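Local coordinates for protein lectin CEL-IV, C-type (Cucumaria echinata, PDB 3ALU) that binds galactose-containing sugars through a calcium ion held in a C-type lectin domain, at residues F17-N22 against K144-L149; G77-Q82 against A123-D128; P114-N119 against W134-S139. One frame throughout, in Å; residues are numbered along the deposited sequence.

Interaction 1 (F17-N22 against K144-L149)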
loop_
_atom_site.group_PDB
_atom_site.type_symbol
_atom_site.label_atom_id
_atom_site.label_comp_id
_atom_site.label_asym_id
_atom_site.label_seq_id
_atom_site.Cartn_x
_atom_site.Cartn_y
_atom_site.Cartn_z
ATOM N N PHE A 17 -11.079 8.259 -1.686
ATOM C CA PHE A 17 -12.148 9.255 -1.657
ATOM C C PHE A 17 -11.800 10.425 -0.772
ATOM O O PHE A 17 -11.044 10.301 0.192
ATOM C CB PHE A 17 -13.418 8.628 -1.096
ATOM C CG PHE A 17 -13.951 7.459 -1.906
ATOM C CD1 PHE A 17 -13.677 6.149 -1.517
ATOM C CD2 PHE A 17 -14.738 7.676 -3.029
ATOM C CE1 PHE A 17 -14.191 5.061 -2.235
ATOM C CE2 PHE A 17 -15.254 6.614 -3.758
ATOM C CZ PHE A 17 -14.998 5.311 -3.386
ATOM N N ARG A 18 -12.428 11.564 -1.069
ATOM C CA ARG A 18 -12.307 12.731 -0.211
ATOM C C ARG A 18 -13.561 13.602 -0.353
ATOM O O ARG A 18 -14.047 13.880 -1.469
ATOM C CB ARG A 18 -11.042 13.517 -0.539
ATOM C CG ARG A 18 -10.820 14.720 0.419
ATOM C CD ARG A 18 -9.406 15.276 0.283
ATOM N NE ARG A 18 -9.392 16.544 0.969
ATOM C CZ ARG A 18 -8.461 17.469 0.739
ATOM N NH1 ARG A 18 -7.475 17.214 -0.113
ATOM N NH2 ARG A 18 -8.526 18.623 1.354
ATOM N N LEU A 19 -14.102 13.950 0.803
ATOM C CA LEU A 19 -15.216 14.904 0.917
ATOM C C LEU A 19 -14.714 16.323 0.915
ATOM O O LEU A 19 -13.834 16.692 1.742
ATOM C CB LEU A 19 -15.982 14.592 2.216
ATOM C CG LEU A 19 -17.085 15.609 2.575
ATOM C CD1 LEU A 19 -18.262 15.456 1.635
ATOM C CD2 LEU A 19 -17.525 15.424 4.001
ATOM N N PHE A 20 -15.293 17.134 0.038
ATOM C CA PHE A 20 -14.931 18.573 -0.036
ATOM C C PHE A 20 -16.058 19.435 0.489
ATOM O O PHE A 20 -17.246 19.148 0.269
ATOM C CB PHE A 20 -14.520 18.975 -1.452
ATOM C CG PHE A 20 -13.209 18.359 -1.875
ATOM C CD1 PHE A 20 -11.997 19.010 -1.586
ATOM C CD2 PHE A 20 -13.169 17.099 -2.470
ATOM C CE1 PHE A 20 -10.781 18.429 -1.922
ATOM C CE2 PHE A 20 -11.923 16.520 -2.838
ATOM C CZ PHE A 20 -10.732 17.192 -2.536
ATOM N N HIS A 21 -15.674 20.501 1.201
ATOM C CA HIS A 21 -16.631 21.308 1.983
ATOM C C HIS A 21 -17.100 22.566 1.327
ATOM O O HIS A 21 -18.052 23.195 1.834
ATOM C CB HIS A 21 -16.071 21.635 3.370
ATOM C CG HIS A 21 -15.863 20.437 4.230
ATOM N ND1 HIS A 21 -16.550 20.243 5.402
ATOM C CD2 HIS A 21 -15.028 19.375 4.101
ATOM C CE1 HIS A 21 -16.140 19.125 5.971
ATOM N NE2 HIS A 21 -15.239 18.563 5.188
ATOM N N ASN A 22 -16.480 22.944 0.203
ATOM C CA ASN A 22 -16.978 24.107 -0.531
ATOM C C ASN A 22 -18.169 23.683 -1.362
ATOM O O ASN A 22 -18.314 22.493 -1.715
ATOM C CB ASN A 22 -15.889 24.858 -1.322
ATOM C CG ASN A 22 -15.281 24.042 -2.411
ATOM O OD1 ASN A 22 -14.926 22.873 -2.211
ATOM N ND2 ASN A 22 -15.118 24.661 -3.592
ATOM N N LYS A 144 -21.721 20.438 -1.130
ATOM C CA LYS A 144 -20.494 19.685 -0.857
ATOM C C LYS A 144 -20.484 18.461 -1.806
ATOM O O LYS A 144 -21.523 18.121 -2.422
ATOM C CB LYS A 144 -20.510 19.211 0.569
ATOM C CG LYS A 144 -20.532 20.403 1.582
ATOM C CD LYS A 144 -20.232 19.897 2.969
ATOM C CE LYS A 144 -20.103 21.088 3.975
ATOM N NZ LYS A 144 -21.388 21.846 4.151
ATOM N N TYR A 145 -19.330 17.808 -1.931
ATOM C CA TYR A 145 -19.188 16.780 -2.961
ATOM C C TYR A 145 -18.075 15.840 -2.557
ATOM O O TYR A 145 -17.155 16.220 -1.835
ATOM C CB TYR A 145 -18.922 17.420 -4.366
ATOM C CG TYR A 145 -17.685 18.334 -4.408
ATOM C CD1 TYR A 145 -17.793 19.658 -3.996
ATOM C CD2 TYR A 145 -16.459 17.866 -4.877
ATOM C CE1 TYR A 145 -16.662 20.506 -4.010
ATOM C CE2 TYR A 145 -15.327 18.708 -4.912
ATOM C CZ TYR A 145 -15.465 20.023 -4.456
ATOM O OH TYR A 145 -14.365 20.882 -4.440
ATOM N N ILE A 146 -18.168 14.592 -3.001
ATOM C CA ILE A 146 -17.099 13.615 -2.813
ATOM C C ILE A 146 -16.418 13.309 -4.124
ATOM O O ILE A 146 -17.049 12.938 -5.120
ATOM C CB ILE A 146 -17.614 12.280 -2.205
ATOM C CG1 ILE A 146 -18.248 12.506 -0.838
ATOM C CG2 ILE A 146 -16.527 11.248 -2.106
ATOM C CD1 ILE A 146 -19.274 11.422 -0.497
ATOM N N CYS A 147 -15.096 13.488 -4.130
ATOM C CA CYS A 147 -14.247 13.059 -5.259
ATOM C C CYS A 147 -13.664 11.659 -5.033
ATOM O O CYS A 147 -13.410 11.234 -3.857
ATOM C CB CYS A 147 -13.067 14.038 -5.465
ATOM S SG CYS A 147 -13.541 15.739 -5.846
ATOM N N GLN A 148 -13.381 10.979 -6.143
ATOM C CA GLN A 148 -12.573 9.757 -6.132
ATOM C C GLN A 148 -11.344 10.018 -7.007
ATOM O O GLN A 148 -11.441 10.662 -8.046
ATOM C CB GLN A 148 -13.371 8.531 -6.656
ATOM C CG GLN A 148 -13.677 8.634 -8.111
ATOM C CD GLN A 148 -14.521 7.484 -8.597
ATOM O OE1 GLN A 148 -15.362 6.988 -7.859
ATOM N NE2 GLN A 148 -14.321 7.087 -9.858
ATOM N N LEU A 149 -10.181 9.536 -6.578
ATOM C CA LEU A 149 -9.014 9.584 -7.455
ATOM C C LEU A 149 -9.210 8.562 -8.559
ATOM O O LEU A 149 -10.019 7.657 -8.416
ATOM C CB LEU A 149 -7.742 9.294 -6.631
ATOM C CG LEU A 149 -7.420 10.423 -5.637
ATOM C CD1 LEU A 149 -6.219 10.032 -4.779
ATOM C CD2 LEU A 149 -7.093 11.743 -6.359
#
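Tyr145 turns its ring into the crowded position between its own backbone N and carbonyl carbon (chi1 57°), which lays one face against Phe20. The methylene of Phe20 sits over that face, with CB 3.3 Å from CZ of Tyr145 and displaced toward the rim, a CH-pi contact. The two rings are slid apart with planes only 15° from parallel, so they barely overlap, and Phe20 CE2 goes on to reach SG of Cys147 at 3.5 Å in an oblique sulfur-aromatic contact. The Tyr145 hydroxyl ends 3.0 Å from OD1 of Asn22, while its ring packs on Ala29, Ala32 and Cys33 of helix 26-33, small residues that let a broad ring lie close. Backbone bonds fix this register. Phe20 N points almost straight along the C=O axis of Tyr145 at 2.8 Å from its O, Arg18 and Cys147 exchange a reciprocal pair, and the return bond from Tyr145 N to Phe20 O is weak. These are the strands near the two chain ends that pair antiparallel in the C-type lectin fold, and Cys147 is tied by a disulfide to Cys33. On the other face Leu19 CD1 touches CG1 of Ile146 at 3.8 Å and Phe17 meets CG2 of the same residue, branched and aromatic groups that pack on helix 57-70. Lys144 stands at the end of the paired run: its CB is 3.3 Å from Phe20 O, and its long apolar methylenes suit the path past the His21 backbone before a bend at chi4 (65°) leads NZ onward, leaving CE 3.9 Å from His21 ND1.

Interaction 2 (G77-Q82 against A123-D128). With GLA (alpha-D-galactopyranose), chain E; GLC (alpha-D-glucopyranose), chain B; EDO (1,2-ethanediol), chain J.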
loop_
_atom_site.group_PDB
_atom_site.type_symbol
_atom_site.label_atom_id
_atom_site.label_comp_id
_atom_site.label_asym_id
_atom_site.label_seq_id
_atom_site.Cartn_x
_atom_site.Cartn_y
_atom_site.Cartn_z
ATOM N N GLY A 77 -33.274 16.487 10.077
ATOM C CA GLY A 77 -34.379 15.533 9.956
ATOM C C GLY A 77 -34.832 15.386 8.527
ATOM O O GLY A 77 -35.676 14.535 8.242
ATOM N N GLY A 78 -34.326 16.252 7.645
ATOM C CA GLY A 78 -34.696 16.237 6.211
ATOM C C GLY A 78 -33.703 15.438 5.369
ATOM O O GLY A 78 -33.146 14.455 5.843
ATOM N N TRP A 79 -33.523 15.847 4.121
ATOM C CA TRP A 79 -32.508 15.287 3.235
ATOM C C TRP A 79 -31.111 15.778 3.574
ATOM O O TRP A 79 -30.121 15.052 3.338
ATOM C CB TRP A 79 -32.804 15.705 1.792
ATOM C CG TRP A 79 -34.182 15.301 1.304
ATOM C CD1 TRP A 79 -35.356 16.004 1.473
ATOM C CD2 TRP A 79 -34.527 14.123 0.539
ATOM N NE1 TRP A 79 -36.398 15.327 0.877
ATOM C CE2 TRP A 79 -35.923 14.178 0.297
ATOM C CE3 TRP A 79 -33.797 13.026 0.055
ATOM C CZ2 TRP A 79 -36.594 13.194 -0.430
ATOM C CZ3 TRP A 79 -34.454 12.042 -0.670
ATOM C CH2 TRP A 79 -35.859 12.127 -0.892
ATOM N N ALA A 80 -31.021 17.013 4.065
ATOM C CA ALA A 80 -29.743 17.711 4.274
ATOM C C ALA A 80 -28.936 17.059 5.374
ATOM O O ALA A 80 -29.498 16.663 6.401
ATOM C CB ALA A 80 -29.983 19.208 4.623
ATOM N N PRO A 81 -27.605 16.980 5.193
ATOM C CA PRO A 81 -26.846 17.522 4.056
ATOM C C PRO A 81 -26.804 16.634 2.792
ATOM O O PRO A 81 -26.606 15.429 2.885
ATOM C CB PRO A 81 -25.431 17.676 4.644
ATOM C CG PRO A 81 -25.341 16.572 5.662
ATOM C CD PRO A 81 -26.727 16.367 6.206
ATOM N N GLN A 82 -26.901 17.269 1.623
ATOM C CA GLN A 82 -26.818 16.552 0.370
ATOM C C GLN A 82 -25.421 16.782 -0.192
ATOM O O GLN A 82 -24.947 17.903 -0.204
ATOM C CB GLN A 82 -27.866 17.092 -0.583
ATOM C CG GLN A 82 -29.224 16.870 -0.005
ATOM C CD GLN A 82 -30.328 17.362 -0.932
ATOM O OE1 GLN A 82 -30.873 18.454 -0.751
ATOM N NE2 GLN A 82 -30.656 16.557 -1.934
ATOM N N ALA A 123 -27.224 12.860 -5.519
ATOM C CA ALA A 123 -26.493 13.278 -4.337
ATOM C C ALA A 123 -26.812 12.307 -3.230
ATOM O O ALA A 123 -27.970 11.836 -3.077
ATOM C CB ALA A 123 -26.912 14.686 -3.910
ATOM N N ILE A 124 -25.805 12.006 -2.422
ATOM C CA ILE A 124 -26.043 11.307 -1.152
ATOM C C ILE A 124 -26.796 12.272 -0.266
ATOM O O ILE A 124 -26.345 13.397 -0.038
ATOM C CB ILE A 124 -24.694 10.887 -0.491
ATOM C CG1 ILE A 124 -24.141 9.656 -1.235
ATOM C CG2 ILE A 124 -24.856 10.610 1.042
ATOM C CD1 ILE A 124 -22.682 9.274 -0.847
ATOM N N ALA A 125 -27.959 11.861 0.219
ATOM C CA ALA A 125 -28.749 12.745 1.067
ATOM C C ALA A 125 -28.593 12.208 2.488
ATOM O O ALA A 125 -29.261 11.256 2.872
ATOM C CB ALA A 125 -30.219 12.758 0.590
ATOM N N ALA A 126 -27.689 12.795 3.282
ATOM C CA ALA A 126 -27.324 12.171 4.559
ATOM C C ALA A 126 -28.190 12.545 5.742
ATOM O O ALA A 126 -27.975 12.041 6.878
ATOM C CB ALA A 126 -25.831 12.474 4.902
ATOM N N GLY A 127 -29.143 13.452 5.512
ATOM C CA GLY A 127 -30.145 13.752 6.533
ATOM C C GLY A 127 -30.951 12.537 6.921
ATOM O O GLY A 127 -30.989 11.532 6.196
ATOM N N ASP A 128 -31.643 12.626 8.050
ATOM C CA ASP A 128 -32.349 11.468 8.595
ATOM C C ASP A 128 -33.527 10.990 7.758
ATOM O O ASP A 128 -33.930 9.854 7.909
ATOM C CB ASP A 128 -32.808 11.711 10.029
ATOM C CG ASP A 128 -31.669 11.766 11.006
ATOM O OD1 ASP A 128 -31.891 12.284 12.106
ATOM O OD2 ASP A 128 -30.563 11.285 10.703
HETATM C C1 GLA E . -37.189 17.762 -2.731
HETATM C C2 GLA E . -37.553 16.779 -3.852
HETATM C C3 GLA E . -37.063 15.365 -3.587
HETATM C C4 GLA E . -35.563 15.353 -3.266
HETATM C C5 GLA E . -35.274 16.393 -2.165
HETATM C C6 GLA E . -33.778 16.515 -1.836
HETATM O O2 GLA E . -38.987 16.711 -4.006
HETATM O O3 GLA E . -37.354 14.544 -4.729
HETATM O O4 GLA E . -34.872 15.706 -4.469
HETATM O O5 GLA E . -35.742 17.698 -2.552
HETATM O O6 GLA E . -33.118 17.040 -2.992
HETATM C C1 GLC B . -39.705 16.290 2.187
HETATM C C2 GLC B . -39.304 17.110 3.405
HETATM C C3 GLC B . -39.408 18.600 3.097
HETATM C C4 GLC B . -38.588 18.969 1.867
HETATM C C5 GLC B . -38.912 18.085 0.661
HETATM C C6 GLC B . -37.940 18.418 -0.495
HETATM O O2 GLC B . -40.184 16.773 4.484
HETATM O O3 GLC B . -38.930 19.343 4.233
HETATM O O4 GLC B . -38.896 20.323 1.528
HETATM O O5 GLC B . -38.939 16.681 1.026
HETATM O O6 GLC B . -37.947 17.437 -1.551
HETATM C C1 EDO J . -28.290 20.178 1.022
HETATM O O1 EDO J . -27.249 20.378 1.963
HETATM C C2 EDO J . -29.610 20.089 1.740
HETATM O O2 EDO J . -30.586 20.809 0.999
#
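The galactose pocket of this C-type lectin is lined on one side by Trp79 and Gln82, and the short segment bearing them is held by the chain just after strand 120-125. Trp79 O accepts the N-H of Gly127 at 2.9 Å, and Pro81 O accepts that of Ala126 at 2.9 Å; both donors stand above their carbonyl planes. A cis peptide before Pro81 bends the chain here. Gly127, lacking a side chain, suits the tight fit: its CA lies 3.0 Å from Ala80 O and 3.2 Å from Gly78 O. With CG anti to its carbonyl carbon, Trp79 swings its indole toward the sugar, while its CE3 edge rests in plane against Ala125 CB at 3.6 Å, a methyl small enough for the ring to lie close. Over one face of the indole lies galactose, C5 3.4 Å from Trp79 CE2. NE1 at the edge donates to O5 of the glucose at 2.9 Å, at an angle of 163°. Extended beyond CG, Gln82 offers NE2 to galactose O6 at 2.7 Å. Recognition is thus divided: the indole face meets the apolar C-H side of galactose, while the Gln82 amide holds its O6 by a hydrogen bond.

Interaction 3 (P114-N119 against W134-S139). With CA (calcium ion), chain K; GLA (alpha-D-galactopyranose), chain E; EDO (1,2-ethanediol), chain I.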
loop_
_atom_site.group_PDB
_atom_site.type_symbol
_atom_site.label_atom_id
_atom_site.label_comp_id
_atom_site.label_asym_id
_atom_site.label_seq_id
_atom_site.Cartn_x
_atom_site.Cartn_y
_atom_site.Cartn_z
ATOM N N PRO A 114 -35.135 8.518 -8.911
ATOM C CA PRO A 114 -35.130 9.925 -9.339
ATOM C C PRO A 114 -36.504 10.388 -9.765
ATOM O O PRO A 114 -37.267 9.606 -10.350
ATOM C CB PRO A 114 -34.172 9.925 -10.562
ATOM C CG PRO A 114 -34.190 8.524 -11.059
ATOM C CD PRO A 114 -34.512 7.620 -9.900
ATOM N N ASN A 115 -36.820 11.639 -9.480
ATOM C CA ASN A 115 -38.146 12.174 -9.834
ATOM C C ASN A 115 -38.074 13.577 -10.400
ATOM O O ASN A 115 -39.115 14.240 -10.607
ATOM C CB ASN A 115 -39.040 12.128 -8.588
ATOM C CG ASN A 115 -38.556 13.047 -7.484
ATOM O OD1 ASN A 115 -37.386 13.468 -7.453
ATOM N ND2 ASN A 115 -39.446 13.381 -6.566
ATOM N N ASN A 116 -36.849 14.052 -10.669
ATOM C CA ASN A 116 -36.636 15.418 -11.190
ATOM C C ASN A 116 -36.034 15.439 -12.584
ATOM O O ASN A 116 -35.561 16.483 -13.058
ATOM C CB ASN A 116 -35.810 16.276 -10.215
ATOM C CG ASN A 116 -36.575 16.606 -8.954
ATOM O OD1 ASN A 116 -36.221 16.172 -7.859
ATOM N ND2 ASN A 116 -37.691 17.354 -9.102
ATOM N N GLY A 117 -36.030 14.289 -13.253
ATOM C CA GLY A 117 -35.614 14.243 -14.675
ATOM C C GLY A 117 -36.508 15.058 -15.591
ATOM O O GLY A 117 -37.643 15.348 -15.208
ATOM N N PRO A 118 -36.033 15.384 -16.821
ATOM C CA PRO A 118 -34.775 14.926 -17.399
ATOM C C PRO A 118 -33.589 15.713 -16.873
ATOM O O PRO A 118 -33.756 16.796 -16.368
ATOM C CB PRO A 118 -34.918 15.270 -18.891
ATOM C CG PRO A 118 -35.895 16.472 -18.897
ATOM C CD PRO A 118 -36.880 16.064 -17.829
ATOM N N ASN A 119 -32.407 15.148 -17.023
ATOM C CA ASN A 119 -31.174 15.930 -16.758
ATOM C C ASN A 119 -31.025 16.439 -15.353
ATOM O O ASN A 119 -30.692 17.613 -15.111
ATOM C CB ASN A 119 -30.980 17.005 -17.839
ATOM C CG ASN A 119 -31.052 16.403 -19.245
ATOM O OD1 ASN A 119 -30.338 15.429 -19.556
ATOM N ND2 ASN A 119 -31.940 16.942 -20.095
ATOM N N TRP A 134 -29.847 8.070 -2.159
ATOM C CA TRP A 134 -29.652 9.193 -3.092
ATOM C C TRP A 134 -30.937 9.945 -3.425
ATOM O O TRP A 134 -32.015 9.333 -3.551
ATOM C CB TRP A 134 -29.014 8.757 -4.410
ATOM C CG TRP A 134 -27.899 7.789 -4.289
ATOM C CD1 TRP A 134 -27.032 7.672 -3.245
ATOM C CD2 TRP A 134 -27.519 6.820 -5.261
ATOM N NE1 TRP A 134 -26.136 6.659 -3.505
ATOM C CE2 TRP A 134 -26.399 6.122 -4.742
ATOM C CE3 TRP A 134 -27.988 6.496 -6.563
ATOM C CZ2 TRP A 134 -25.765 5.049 -5.436
ATOM C CZ3 TRP A 134 -27.359 5.435 -7.256
ATOM C CH2 TRP A 134 -26.255 4.720 -6.687
ATOM N N ALA A 135 -30.784 11.249 -3.624
ATOM C CA ALA A 135 -31.849 12.086 -4.188
ATOM C C ALA A 135 -31.358 12.606 -5.521
ATOM O O ALA A 135 -30.148 12.816 -5.691
ATOM C CB ALA A 135 -32.160 13.267 -3.263
ATOM N N ASP A 136 -32.256 12.820 -6.483
ATOM C CA ASP A 136 -31.828 13.594 -7.655
ATOM C C ASP A 136 -32.254 15.044 -7.505
ATOM O O ASP A 136 -33.291 15.339 -6.867
ATOM C CB ASP A 136 -32.272 12.997 -9.006
ATOM C CG ASP A 136 -33.783 13.171 -9.285
ATOM O OD1 ASP A 136 -34.604 13.113 -8.358
ATOM O OD2 ASP A 136 -34.147 13.321 -10.473
ATOM N N VAL A 137 -31.401 15.920 -8.022
ATOM C CA VAL A 137 -31.588 17.362 -7.843
ATOM C C VAL A 137 -31.240 18.063 -9.135
ATOM O O VAL A 137 -30.555 17.527 -9.992
ATOM C CB VAL A 137 -30.663 17.927 -6.704
ATOM C CG1 VAL A 137 -30.933 17.277 -5.331
ATOM C CG2 VAL A 137 -29.159 17.852 -7.081
ATOM N N TYR A 138 -31.695 19.313 -9.271
ATOM C CA TYR A 138 -31.272 20.101 -10.425
ATOM C C TYR A 138 -29.821 20.536 -10.239
ATOM O O TYR A 138 -29.365 20.791 -9.107
ATOM C CB TYR A 138 -32.245 21.292 -10.664
ATOM C CG TYR A 138 -33.614 20.768 -10.965
ATOM C CD1 TYR A 138 -34.679 21.034 -10.124
ATOM C CD2 TYR A 138 -33.807 19.915 -12.056
ATOM C CE1 TYR A 138 -35.955 20.474 -10.385
ATOM C CE2 TYR A 138 -35.055 19.369 -12.324
ATOM C CZ TYR A 138 -36.111 19.659 -11.480
ATOM O OH TYR A 138 -37.354 19.097 -11.724
ATOM N N SER A 139 -29.127 20.608 -11.364
ATOM C CA SER A 139 -27.664 20.695 -11.413
ATOM C C SER A 139 -27.124 22.015 -10.914
ATOM O O SER A 139 -25.929 22.154 -10.647
ATOM C CB SER A 139 -27.168 20.441 -12.833
ATOM O OG SER A 139 -27.546 21.495 -13.713
HETATM CA CA CA K . -35.523 14.447 -6.557
HETATM C C1 GLA E . -37.189 17.762 -2.731
HETATM C C2 GLA E . -37.553 16.779 -3.852
HETATM C C3 GLA E . -37.063 15.365 -3.587
HETATM C C4 GLA E . -35.563 15.353 -3.266
HETATM C C5 GLA E . -35.274 16.393 -2.165
HETATM C C6 GLA E . -33.778 16.515 -1.836
HETATM O O2 GLA E . -38.987 16.711 -4.006
HETATM O O3 GLA E . -37.354 14.544 -4.729
HETATM O O4 GLA E . -34.872 15.706 -4.469
HETATM O O5 GLA E . -35.742 17.698 -2.552
HETATM O O6 GLA E . -33.118 17.040 -2.992
HETATM C C1 EDO I . -34.660 19.267 -7.196
HETATM O O1 EDO I . -33.494 20.083 -7.031
HETATM C C2 EDO I . -35.164 18.752 -5.865
HETATM O O2 EDO I . -36.081 19.723 -5.368
HETATM O O HOH W 1 -38.225 17.865 -14.086
HETATM O O HOH W 2 -30.570 19.814 -13.680
#
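The 114-119 segment is an irregular loop with cis peptides before Pro114 and Pro118, and it comes beside strand 134-137 where the CA atoms of Pro114 and Asp136 are 5.2 Å apart. Asp136 carries the contact. Its carboxylate, in the crowded position between backbone N and carbonyl carbon (chi1 73°), faces two successive loop amides. Asn115 N meets OD1 from above the carboxylate plane at 2.9 Å, nearly straight at 167°, and Asn116 N meets the syn lone pair of OD2 at 2.8 Å. OD2 is also hydrogen-bonded to Ser120 OG, so the acid is fixed in rotation while OD1, together with the Asp136 backbone O, binds calcium. An acid suits this place because one group can take amide hydrogens and still ligate the ion. Asn116 divides its amide: OD1 sits 2.3 Å from the calcium, and ND2 donates to Tyr138 OH at 3.2 Å, the two side chains crossing at about a right angle. A water joins that hydroxyl to Gly117 O, and another links Asn119 O to Ser139 N. The side chain of Asn115 and Glu113 complete the protein ligands, and galactose adds O3 and O4, 2.6 and 2.5 Å from the ion. Calcium chelation of a vicinal diol beside a cis proline is typical of sugar-binding C-type lectin domains; Glu-Pro-Asn is classically the mannose-type motif, yet here it receives galactose.

In the fold
Following the chain from the N terminus, strand 15-21 pairs with strand 143-148, more than 120 residues later, so interaction 1 closes a large loop that contains the other two contacts and both helices 26-33 and 57-70. Within it, the segment 77-82 follows helix 57-70 and waits for 123-128, while 114-119 waits for 134-139; the four segments alternate, so interactions 2 and 3 cross. They are joined where strands 120-125 and 134-137 pair, Ala123 O lying 2.9 Å from Ala135 N, and both touch the same galactose. Interaction 1 lies farther in, reaching interaction 2 by packing of Ile146 on Ile124, and thereby ties the paired strands 15-21 and 143-148 to the sugar-binding end of the same sheet.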